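Local coordinates for YebG family protein (Pseudomonas syringae pv. tomato, PDB 3ERM) that is of unknown function but belongs to the YebG family and forms a two-fold symmetric helical dimer in the crystal, at the interface of chains A and B. Numbering follows the deposited sequence. Chains: chain A/B, uncharacterized conserved protein.

The interface of chains A and B. Residues chain A 69, 72, 77-78, 80, 83; chain B 35, 38-39, 42.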
# COMPACT_ATOMS: atom_id res chain seq x y z
N PHE A 69 2.06 -7.26 0.81
CA PHE A 69 1.00 -6.26 0.97
C PHE A 69 -0.38 -6.83 0.63
O PHE A 69 -1.34 -6.60 1.38
CB PHE A 69 1.33 -4.97 0.22
CG PHE A 69 2.39 -4.11 0.94
CD1 PHE A 69 3.74 -4.31 0.72
CD2 PHE A 69 2.02 -3.12 1.84
CE1 PHE A 69 4.70 -3.55 1.39
CE2 PHE A 69 2.98 -2.33 2.51
CZ PHE A 69 4.32 -2.55 2.28
N ALA A 72 -1.39 -8.66 3.61
CA ALA A 72 -1.72 -7.69 4.66
C ALA A 72 -3.15 -7.14 4.50
O ALA A 72 -3.94 -7.20 5.43
CB ALA A 72 -0.70 -6.53 4.69
N ALA A 77 -3.38 -7.80 8.85
CA ALA A 77 -2.41 -6.73 8.86
C ALA A 77 -1.03 -7.30 9.21
O ALA A 77 -0.02 -6.85 8.68
CB ALA A 77 -2.83 -5.65 9.86
N THR A 78 -1.00 -8.32 10.07
CA THR A 78 0.24 -8.81 10.64
C THR A 78 1.23 -9.40 9.65
O THR A 78 2.39 -9.61 9.99
CB THR A 78 -0.01 -9.84 11.73
OG1 THR A 78 -0.76 -10.94 11.17
CG2 THR A 78 -0.78 -9.22 12.89
N LEU A 80 2.66 -7.99 7.38
CA LEU A 80 3.67 -6.93 7.16
C LEU A 80 4.92 -7.15 8.03
O LEU A 80 6.00 -6.70 7.68
CB LEU A 80 3.09 -5.56 7.44
CG LEU A 80 1.90 -5.13 6.60
CD1 LEU A 80 1.25 -3.98 7.31
CD2 LEU A 80 2.32 -4.73 5.14
N LEU A 83 7.98 -8.42 6.15
CA LEU A 83 8.87 -7.50 5.46
C LEU A 83 10.15 -7.37 6.29
O LEU A 83 10.08 -7.04 7.47
CB LEU A 83 8.21 -6.13 5.32
CG LEU A 83 6.90 -6.04 4.55
CD1 LEU A 83 6.36 -4.67 4.77
CD2 LEU A 83 7.14 -6.34 3.06
N LEU B 35 -4.51 -2.04 10.85
CA LEU B 35 -3.76 -2.12 9.61
C LEU B 35 -3.03 -0.80 9.30
O LEU B 35 -1.80 -0.81 9.14
CB LEU B 35 -4.68 -2.56 8.47
CG LEU B 35 -4.12 -2.32 7.07
CD1 LEU B 35 -2.96 -3.23 6.74
CD2 LEU B 35 -5.26 -2.44 6.03
N LEU B 38 0.16 -0.36 11.43
CA LEU B 38 1.32 -1.17 11.00
C LEU B 38 1.89 -0.58 9.72
O LEU B 38 3.09 -0.39 9.56
CB LEU B 38 0.92 -2.61 10.72
CG LEU B 38 0.29 -3.25 11.94
CD1 LEU B 38 -0.39 -4.53 11.55
CD2 LEU B 38 1.36 -3.49 13.02
N LEU B 39 0.99 -0.26 8.81
CA LEU B 39 1.34 0.40 7.59
C LEU B 39 2.17 1.67 7.80
O LEU B 39 3.20 1.86 7.14
CB LEU B 39 0.05 0.74 6.89
CG LEU B 39 -0.05 0.65 5.38
CD1 LEU B 39 1.25 0.11 4.81
CD2 LEU B 39 -1.24 -0.24 5.04
N VAL B 42 5.75 0.72 8.45
CA VAL B 42 6.66 0.15 7.48
C VAL B 42 7.12 1.28 6.58
O VAL B 42 8.27 1.33 6.17
CB VAL B 42 6.10 -1.10 6.69
CG1 VAL B 42 5.23 -1.99 7.57
CG2 VAL B 42 5.37 -0.72 5.44
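A:Leu80 meets B:Leu38 and B:Val42 in a patch where the contact across the chains is made by carbon groups. This is an apolar helix-to-helix interface between two copies of a YebG family protein. Chain B supplies one face of its long helix 23-46, and chain A supplies helix 66-74, the 3-10 helix 77-82 and A:Leu83 just after it.

A:Leu80 hides 59 Å² under the partner. Its CG is anti to the carbonyl carbon (chi1 -60°), and the CD1 branch points to the chain B helix. A:Leu80 CD1 lies 3.7 Å from B:Leu38 CB, with the two side chains crossing obliquely. The CD2 branch turns back within chain A and caps one face of the A:Phe69 ring, 3.5 Å above its plane and towards the rim.

The ring reaches chain B with its rim. B:Leu39 CD1 sits at the edge, in the ring plane, 3.8 Å from A:Phe69 CE2. B:Val42 CG2 meets the rim from slightly off the plane, on the side of A:Leu80 CD2, 3.8 Å from A:Phe69 CZ. The side chains of A:Phe69 and B:Val42 run past each other in opposite directions.

The two methyls of B:Val42 turn to different neighbours. With CG1 beside the backbone N (chi1 -37°), B:Val42 CG1 faces A:Leu83 CD1 at 4.0 Å, while CG2 takes the ring. CG1 also comes near A:Leu80 CB. A:Leu83 crosses B:Val42 at about a right angle.

At the other end, the A:Ala77 methyl packs against the backbone of B:Leu35, where A:Ala77 CB lies 3.7 Å from B:Leu35 CA. B:Leu35 CD1 lies beside the same alanine.

The whole interface repeats this patch with the chains exchanged. The structure alone does not show whether the dimer exists in the cell.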